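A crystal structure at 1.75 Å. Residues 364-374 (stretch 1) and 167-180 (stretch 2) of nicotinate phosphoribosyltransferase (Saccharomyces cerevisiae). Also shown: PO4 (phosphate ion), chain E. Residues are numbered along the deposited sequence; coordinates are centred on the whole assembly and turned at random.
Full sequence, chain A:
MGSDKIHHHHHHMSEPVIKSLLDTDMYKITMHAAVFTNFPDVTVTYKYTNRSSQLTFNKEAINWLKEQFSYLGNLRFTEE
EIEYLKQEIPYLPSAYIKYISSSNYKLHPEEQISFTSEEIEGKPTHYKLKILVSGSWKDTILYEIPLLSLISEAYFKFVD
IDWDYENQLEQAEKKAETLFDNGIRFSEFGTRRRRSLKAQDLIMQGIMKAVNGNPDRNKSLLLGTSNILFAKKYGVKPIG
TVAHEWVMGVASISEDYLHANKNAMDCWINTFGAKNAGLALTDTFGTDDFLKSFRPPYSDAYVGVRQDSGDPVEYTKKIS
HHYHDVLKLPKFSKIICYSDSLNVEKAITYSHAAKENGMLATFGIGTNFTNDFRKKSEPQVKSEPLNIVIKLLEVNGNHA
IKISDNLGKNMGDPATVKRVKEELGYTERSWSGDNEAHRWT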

ATOM      1  N   GLY A 364       3.253   8.590  -5.644  1.00  5.22           N
ATOM      2  CA  GLY A 364       2.847   8.203  -4.282  1.00  5.60           C
ATOM      3  C   GLY A 364       4.098   8.234  -3.419  1.00  5.21           C
ATOM      4  O   GLY A 364       5.042   7.472  -3.666  1.00  5.14           O
ATOM      5  N   ILE A 365       4.121   9.105  -2.399  1.00  3.74           N
ATOM      6  CA  ILE A 365       5.291   9.277  -1.572  1.00  6.86           C
ATOM      7  C   ILE A 365       4.958   8.773  -0.165  1.00  5.85           C
ATOM      8  O   ILE A 365       4.175   9.410   0.509  1.00  4.89           O
ATOM      9  CB  ILE A 365       5.750  10.737  -1.566  1.00  5.64           C
ATOM     10  CG1 ILE A 365       6.045  11.219  -3.025  1.00  6.15           C
ATOM     11  CG2 ILE A 365       6.890  10.868  -0.652  1.00  6.86           C
ATOM     12  CD1 ILE A 365       6.401  12.706  -3.216  1.00 10.89           C
ATOM     13  N   GLY A 366       5.572   7.656   0.238  1.00  7.84           N
ATOM     14  CA  GLY A 366       5.175   6.955   1.456  1.00  8.59           C
ATOM     15  C   GLY A 366       6.090   7.193   2.623  1.00  7.43           C
ATOM     16  O   GLY A 366       6.008   8.204   3.310  1.00  7.60           O
ATOM     17  N   THR A 367       6.953   6.221   2.871  1.00  6.21           N
ATOM     18  CA  THR A 367       7.860   6.252   4.045  1.00  7.38           C
ATOM     19  C   THR A 367       8.678   7.519   4.194  1.00  5.64           C
ATOM     20  O   THR A 367       8.902   7.970   5.306  1.00  7.83           O
ATOM     21  CB  THR A 367       8.775   5.016   4.049  1.00  9.61           C
ATOM     22  OG1 THR A 367       7.929   3.862   3.916  1.00 13.11           O
ATOM     23  CG2 THR A 367       9.545   4.912   5.342  1.00 15.76           C
ATOM     24  N   ASN A 368       9.082   8.146   3.093  1.00  3.19           N
ATOM     25  CA  ASN A 368       9.806   9.383   3.219  1.00  4.31           C
ATOM     26  C   ASN A 368       8.997  10.468   3.918  1.00  4.75           C
ATOM     27  O   ASN A 368       9.577  11.339   4.550  1.00  5.77           O
ATOM     28  CB  ASN A 368      10.281   9.857   1.855  1.00  6.23           C
ATOM     29  CG  ASN A 368      11.129  11.079   1.955  1.00  6.40           C
ATOM     30  OD1 ASN A 368      10.655  12.187   1.787  1.00  8.57           O
ATOM     31  ND2 ASN A 368      12.400  10.884   2.229  1.00  7.14           N
ATOM     32  N   PHE A 369       7.662  10.444   3.772  1.00  2.84           N
ATOM     33  CA  PHE A 369       6.830  11.407   4.467  1.00  2.76           C
ATOM     34  C   PHE A 369       6.685  11.077   5.972  1.00  2.83           C
ATOM     35  O   PHE A 369       6.869  11.927   6.823  1.00  5.49           O
ATOM     36  CB  PHE A 369       5.440  11.557   3.826  1.00  3.45           C
ATOM     37  CG  PHE A 369       5.315  12.739   2.883  1.00  7.09           C
ATOM     38  CD1 PHE A 369       5.715  14.031   3.283  1.00  2.55           C
ATOM     39  CD2 PHE A 369       4.808  12.571   1.606  1.00  6.66           C
ATOM     40  CE1 PHE A 369       5.587  15.141   2.401  1.00  7.26           C
ATOM     41  CE2 PHE A 369       4.695  13.668   0.711  1.00  6.28           C
ATOM     42  CZ  PHE A 369       5.114  14.949   1.120  1.00  6.98           C
ATOM     43  N   THR A 370       6.303   9.843   6.276  1.00  2.85           N
ATOM     44  CA  THR A 370       5.819   9.475   7.620  1.00  3.40           C
ATOM     45  C   THR A 370       6.876   8.818   8.525  1.00  2.00           C
ATOM     46  O   THR A 370       6.575   8.503   9.687  1.00  2.31           O
ATOM     47  CB  THR A 370       4.629   8.495   7.479  1.00  2.74           C
ATOM     48  OG1 THR A 370       5.089   7.330   6.767  1.00  3.73           O
ATOM     49  CG2 THR A 370       3.496   9.217   6.738  1.00  3.66           C
ATOM     50  N   ASN A 371       8.072   8.550   7.993  1.00  2.01           N
ATOM     51  CA  ASN A 371       9.146   7.965   8.778  1.00  2.00           C
ATOM     52  C   ASN A 371      10.533   8.473   8.376  1.00  3.71           C
ATOM     53  O   ASN A 371      11.438   7.699   8.078  1.00  4.01           O
ATOM     54  CB  ASN A 371       9.027   6.408   8.824  1.00  2.00           C
ATOM     55  CG  ASN A 371       9.544   5.821  10.115  1.00  7.22           C
ATOM     56  OD1 ASN A 371      10.401   6.409  10.751  1.00  2.25           O
ATOM     57  ND2 ASN A 371       9.097   4.619  10.453  1.00  5.36           N
ATOM     58  N   ASP A 372      10.676   9.807   8.441  1.00  2.61           N
ATOM     59  CA  ASP A 372      11.899  10.528   8.160  1.00  5.46           C
ATOM     60  C   ASP A 372      12.319  11.288   9.429  1.00  5.76           C
ATOM     61  O   ASP A 372      11.902  12.428   9.631  1.00  3.13           O
ATOM     62  CB  ASP A 372      11.694  11.490   6.960  1.00  4.79           C
ATOM     63  CG  ASP A 372      12.988  12.216   6.568  1.00  9.23           C
ATOM     64  OD1 ASP A 372      14.057  11.841   7.094  1.00  9.15           O
ATOM     65  OD2 ASP A 372      12.963  13.160   5.749  1.00 10.24           O
ATOM     66  N   PHE A 373      13.099  10.610  10.275  1.00  3.78           N
ATOM     67  CA  PHE A 373      13.509  11.082  11.610  1.00  3.77           C
ATOM     68  C   PHE A 373      15.016  10.992  11.748  1.00  3.23           C
ATOM     69  O   PHE A 373      15.674  10.094  11.155  1.00  2.51           O
ATOM     70  CB  PHE A 373      12.846  10.245  12.694  1.00  4.79           C
ATOM     71  CG  PHE A 373      11.394  10.516  12.861  1.00  2.00           C
ATOM     72  CD1 PHE A 373      10.468   9.995  11.977  1.00  2.00           C
ATOM     73  CD2 PHE A 373      10.938  11.314  13.899  1.00  2.54           C
ATOM     74  CE1 PHE A 373       9.128  10.250  12.142  1.00  2.79           C
ATOM     75  CE2 PHE A 373       9.598  11.579  14.067  1.00  4.29           C
ATOM     76  CZ  PHE A 373       8.691  11.067  13.198  1.00  3.20           C
ATOM     77  N   ARG A 374      15.582  11.933  12.491  1.00  3.91           N
ATOM     78  CA  ARG A 374      16.971  11.872  12.931  1.00  4.42           C
ATOM     79  C   ARG A 374      17.002  11.432  14.373  1.00  5.65           C
ATOM     80  O   ARG A 374      15.987  11.428  15.071  1.00  5.57           O
ATOM     81  CB  ARG A 374      17.636  13.257  12.876  1.00  5.94           C
ATOM     82  CG  ARG A 374      17.760  13.882  11.525  1.00 11.38           C
ATOM     83  CD  ARG A 374      18.637  13.109  10.574  1.00 16.06           C
ATOM     84  NE  ARG A 374      18.649  13.800   9.283  1.00 24.58           N
ATOM     85  CZ  ARG A 374      19.354  14.906   9.018  1.00 30.09           C
ATOM     86  NH1 ARG A 374      20.135  15.453   9.938  1.00 26.41           N
ATOM     87  NH2 ARG A 374      19.281  15.473   7.818  1.00 29.83           N
TER
HETATM   88  P   PO4 E 500       7.496   3.550   0.167  1.00 21.92           P
HETATM   89  O1  PO4 E 500       6.248   4.029   0.861  1.00 35.64           O
HETATM   90  O2  PO4 E 500       8.714   4.379   0.455  1.00 20.07           O
HETATM   91  O3  PO4 E 500       7.866   2.137   0.640  1.00 44.72           O
HETATM   92  O4  PO4 E 500       7.300   3.419  -1.330  1.00 29.83           O
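Stretch 2 167-180: NQLEQAEKKAETLF

What shape does stretch 2 take, and how does it run along stretch 1? From Gln 168 to Phe 180 it is a helix that goes on past Phe 180, held by regular backbone bonds such as Ala 176 N to Ala 172 O at 2.9 Å, and Asn 167 sits just before it. Stretch 1 leaves a strand at Ile 365, makes a short helix from Thr 367 to Thr 370 and then opens out. The two run in opposite senses: Ile 365 lies near Leu 179, toward the end of the stretch, while Phe 373 lies near Gln 168 at its start. The CA atoms come closest at Phe 369 and Ala 172, 6.5 Å apart, and the CA atoms of Phe 373 and Gln 168 are 8.0 Å apart.

Which bump fills which hollow? The ring of Phe 369 is the main knob of stretch 1. Its CA-to-CB bond points sideways, but the ring reaches the helix and settles among Ala 172, Lys 175 and Leu 179. The ring packs beside the methyl of Ala 172: CD1 of Phe 369 lies 4.3 Å from CB of Ala 172, and the ring edge meets the backbone, with CE1 of Phe 369 3.9 Å from O of Ala 172. Lys 175 CB is 4.0 Å from Phe 369 CE1. Leu 179 closes the pocket, its CD1 4.2 Å from Phe 369 CZ and 3.7 Å from CD1 of Ile 365, so one methyl touches both apolar side chains.

How does the long side chain of Lys 175 fit? It is extended, with chi2 to chi4 all t, and carries its amine past Phe 369 to the polar side of the contact. There NZ of Lys 175 forms a salt bridge with OD2 of Asp 372 at 2.8 Å and a hydrogen bond to OD1 of Asn 368 at 3.1 Å. Water 3 also takes a hydrogen bond from this amine.

What receives the turn after the short helix? Two glutamines converge on one carbonyl: NE2 of Gln 168 donates to O of Asp 372 at 3.0 Å, almost straight, and NE2 of Gln 171 donates to the same O of Asp 372 at 2.9 Å. Gln 168 is folded, chi1 and chi2 both m, and its amide also lies over one face of Phe 373, NE2 of Gln 168 being 3.3 Å from CE2 of that ring. Water 1 bridges the two stretches here, donating to Gln 168 OE1 and Phe 369 O and accepting from Asp 372 N.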

ATOM      1  N   ASN A 167      10.207  19.530  14.493  1.00  6.21           N
ATOM      2  CA  ASN A 167      10.321  19.916  13.091  1.00  7.72           C
ATOM      3  C   ASN A 167       9.654  18.976  12.071  1.00  3.64           C
ATOM      4  O   ASN A 167       9.880  19.151  10.861  1.00  4.51           O
ATOM      5  CB  ASN A 167      11.778  20.150  12.709  1.00  6.78           C
ATOM      6  CG  ASN A 167      12.408  21.299  13.502  1.00 20.05           C
ATOM      7  OD1 ASN A 167      11.902  22.434  13.476  1.00 29.01           O
ATOM      8  ND2 ASN A 167      13.479  20.999  14.241  1.00 38.48           N
ATOM      9  N   GLN A 168       8.870  17.989  12.530  1.00  2.77           N
ATOM     10  CA  GLN A 168       8.172  17.056  11.602  1.00  4.38           C
ATOM     11  C   GLN A 168       7.190  17.816  10.703  1.00  4.39           C
ATOM     12  O   GLN A 168       7.182  17.684   9.454  1.00  3.07           O
ATOM     13  CB  GLN A 168       7.444  15.959  12.371  1.00  2.00           C
ATOM     14  CG  GLN A 168       8.385  14.843  12.853  1.00  2.00           C
ATOM     15  CD  GLN A 168       9.068  14.148  11.687  1.00  4.26           C
ATOM     16  OE1 GLN A 168       8.377  13.822  10.724  1.00  6.54           O
ATOM     17  NE2 GLN A 168      10.411  13.886  11.780  1.00  3.59           N
ATOM     18  N   LEU A 169       6.415  18.699  11.296  1.00  4.50           N
ATOM     19  CA  LEU A 169       5.469  19.450  10.443  1.00  4.95           C
ATOM     20  C   LEU A 169       6.205  20.311   9.381  1.00  4.32           C
ATOM     21  O   LEU A 169       5.866  20.270   8.194  1.00  4.30           O
ATOM     22  CB  LEU A 169       4.561  20.298  11.326  1.00  4.73           C
ATOM     23  CG  LEU A 169       3.402  21.077  10.684  1.00  4.00           C
ATOM     24  CD1 LEU A 169       2.517  21.453  11.871  1.00  7.27           C
ATOM     25  CD2 LEU A 169       3.886  22.306   9.933  1.00  5.60           C
ATOM     26  N   GLU A 170       7.196  21.085   9.836  1.00  5.60           N
ATOM     27  CA  GLU A 170       7.994  21.960   8.985  1.00  5.00           C
ATOM     28  C   GLU A 170       8.746  21.213   7.867  1.00  2.90           C
ATOM     29  O   GLU A 170       8.852  21.710   6.724  1.00  2.00           O
ATOM     30  CB  GLU A 170       8.991  22.701   9.870  1.00  6.41           C
ATOM     31  CG  GLU A 170       8.349  23.710  10.851  1.00 13.96           C
ATOM     32  CD  GLU A 170       7.683  23.122  12.126  1.00 16.05           C
ATOM     33  OE1 GLU A 170       7.781  21.913  12.466  1.00  7.89           O
ATOM     34  OE2 GLU A 170       7.009  23.928  12.818  1.00 22.11           O
ATOM     35  N   GLN A 171       9.258  20.025   8.203  1.00  3.32           N
ATOM     36  CA  GLN A 171       9.977  19.205   7.223  1.00  2.94           C
ATOM     37  C   GLN A 171       9.055  18.707   6.088  1.00  3.88           C
ATOM     38  O   GLN A 171       9.412  18.723   4.893  1.00  4.12           O
ATOM     39  CB  GLN A 171      10.645  18.048   7.967  1.00  7.20           C
ATOM     40  CG  GLN A 171      11.312  17.072   7.085  1.00 10.79           C
ATOM     41  CD  GLN A 171      12.081  16.030   7.876  1.00 18.70           C
ATOM     42  OE1 GLN A 171      13.263  16.214   8.172  1.00 19.09           O
ATOM     43  NE2 GLN A 171      11.412  14.985   8.267  1.00  6.57           N
ATOM     44  N   ALA A 172       7.865  18.262   6.480  1.00  2.92           N
ATOM     45  CA  ALA A 172       6.861  17.866   5.502  1.00  5.55           C
ATOM     46  C   ALA A 172       6.417  19.042   4.632  1.00  3.56           C
ATOM     47  O   ALA A 172       6.249  18.900   3.409  1.00  2.32           O
ATOM     48  CB  ALA A 172       5.669  17.214   6.179  1.00  4.20           C
ATOM     49  N   GLU A 173       6.184  20.180   5.267  1.00  4.11           N
ATOM     50  CA  GLU A 173       5.807  21.406   4.567  1.00  5.13           C
ATOM     51  C   GLU A 173       6.823  21.809   3.496  1.00  4.82           C
ATOM     52  O   GLU A 173       6.450  22.094   2.340  1.00  3.89           O
ATOM     53  CB  GLU A 173       5.620  22.533   5.557  1.00  4.87           C
ATOM     54  CG  GLU A 173       5.108  23.795   4.905  1.00 10.63           C
ATOM     55  CD  GLU A 173       5.143  25.022   5.825  1.00 15.63           C
ATOM     56  OE1 GLU A 173       5.693  24.973   6.948  1.00 20.88           O
ATOM     57  OE2 GLU A 173       4.622  26.068   5.400  1.00 17.96           O
ATOM     58  N   LYS A 174       8.095  21.760   3.854  1.00  4.25           N
ATOM     59  CA  LYS A 174       9.178  22.071   2.916  1.00  5.33           C
ATOM     60  C   LYS A 174       9.208  21.120   1.742  1.00  5.87           C
ATOM     61  O   LYS A 174       9.409  21.556   0.610  1.00  5.00           O
ATOM     62  CB  LYS A 174      10.539  22.081   3.635  1.00  8.58           C
ATOM     63  CG  LYS A 174      11.699  22.238   2.689  1.00 12.28           C
ATOM     64  CD  LYS A 174      12.993  22.544   3.391  1.00 18.93           C
ATOM     65  CE  LYS A 174      14.162  22.774   2.417  1.00 27.25           C
ATOM     66  NZ  LYS A 174      15.417  22.662   3.241  1.00 26.62           N
ATOM     67  N   LYS A 175       9.006  19.817   1.999  1.00  4.25           N
ATOM     68  CA  LYS A 175       8.954  18.824   0.928  1.00  5.74           C
ATOM     69  C   LYS A 175       7.805  19.153  -0.015  1.00  4.72           C
ATOM     70  O   LYS A 175       7.994  19.250  -1.216  1.00  2.62           O
ATOM     71  CB  LYS A 175       8.790  17.414   1.474  1.00  2.33           C
ATOM     72  CG  LYS A 175      10.029  16.975   2.267  1.00  4.04           C
ATOM     73  CD  LYS A 175       9.816  15.593   2.838  1.00  7.95           C
ATOM     74  CE  LYS A 175      10.953  15.167   3.705  1.00  6.09           C
ATOM     75  NZ  LYS A 175      10.637  13.850   4.394  1.00  4.92           N
ATOM     76  N   ALA A 176       6.626  19.352   0.554  1.00  4.36           N
ATOM     77  CA  ALA A 176       5.449  19.655  -0.232  1.00  6.10           C
ATOM     78  C   ALA A 176       5.667  20.920  -1.089  1.00  4.01           C
ATOM     79  O   ALA A 176       5.332  20.938  -2.261  1.00  3.64           O
ATOM     80  CB  ALA A 176       4.271  19.790   0.661  1.00  4.75           C
ATOM     81  N   GLU A 177       6.277  21.931  -0.515  1.00  4.87           N
ATOM     82  CA  GLU A 177       6.483  23.181  -1.230  1.00  8.76           C
ATOM     83  C   GLU A 177       7.415  22.985  -2.389  1.00  7.70           C
ATOM     84  O   GLU A 177       7.201  23.553  -3.435  1.00  5.85           O
ATOM     85  CB  GLU A 177       6.968  24.258  -0.281  1.00  7.10           C
ATOM     86  CG  GLU A 177       5.870  24.658   0.725  1.00 18.32           C
ATOM     87  CD  GLU A 177       6.192  25.868   1.560  1.00 30.11           C
ATOM     88  OE1 GLU A 177       7.326  26.388   1.450  1.00 24.75           O
ATOM     89  OE2 GLU A 177       5.267  26.316   2.301  1.00 29.70           O
ATOM     90  N   THR A 178       8.456  22.176  -2.219  1.00  4.49           N
ATOM     91  CA  THR A 178       9.338  21.885  -3.347  1.00  3.20           C
ATOM     92  C   THR A 178       8.605  21.172  -4.469  1.00  5.56           C
ATOM     93  O   THR A 178       8.760  21.491  -5.669  1.00  3.53           O
ATOM     94  CB  THR A 178      10.570  21.110  -2.889  1.00  4.07           C
ATOM     95  OG1 THR A 178      11.251  21.879  -1.887  1.00  6.55           O
ATOM     96  CG2 THR A 178      11.539  20.837  -4.044  1.00  4.12           C
ATOM     97  N   LEU A 179       7.818  20.174  -4.092  1.00  2.81           N
ATOM     98  CA  LEU A 179       7.045  19.413  -5.044  1.00  5.31           C
ATOM     99  C   LEU A 179       6.123  20.355  -5.844  1.00  3.24           C
ATOM    100  O   LEU A 179       6.138  20.333  -7.057  1.00  3.02           O
ATOM    101  CB  LEU A 179       6.297  18.305  -4.304  1.00  4.31           C
ATOM    102  CG  LEU A 179       7.152  17.155  -3.768  1.00  4.23           C
ATOM    103  CD1 LEU A 179       6.390  16.321  -2.685  1.00  4.99           C
ATOM    104  CD2 LEU A 179       7.651  16.267  -4.865  1.00 11.24           C
ATOM    105  N   PHE A 180       5.374  21.191  -5.146  1.00  4.49           N
ATOM    106  CA  PHE A 180       4.449  22.115  -5.782  1.00  6.16           C
ATOM    107  C   PHE A 180       5.173  23.105  -6.707  1.00  6.05           C
ATOM    108  O   PHE A 180       4.717  23.363  -7.813  1.00  5.94           O
ATOM    109  CB  PHE A 180       3.656  22.867  -4.738  1.00  6.50           C
ATOM    110  CG  PHE A 180       2.722  22.030  -3.904  1.00  4.73           C
ATOM    111  CD1 PHE A 180       2.042  20.905  -4.401  1.00  5.61           C
ATOM    112  CD2 PHE A 180       2.506  22.405  -2.601  1.00  7.49           C
ATOM    113  CE1 PHE A 180       1.175  20.223  -3.590  1.00  4.04           C
ATOM    114  CE2 PHE A 180       1.674  21.705  -1.801  1.00  6.41           C
ATOM    115  CZ  PHE A 180       1.005  20.633  -2.286  1.00  4.72           C
TER
HETATM  116  O   HOH W   1       8.552  11.512   9.062  1.00  2.00           O
HETATM  117  O   HOH W   2      15.572  13.855   8.437  1.00 13.69           O
HETATM  118  O   HOH W   3       8.411  14.199   6.114  1.00  2.00           O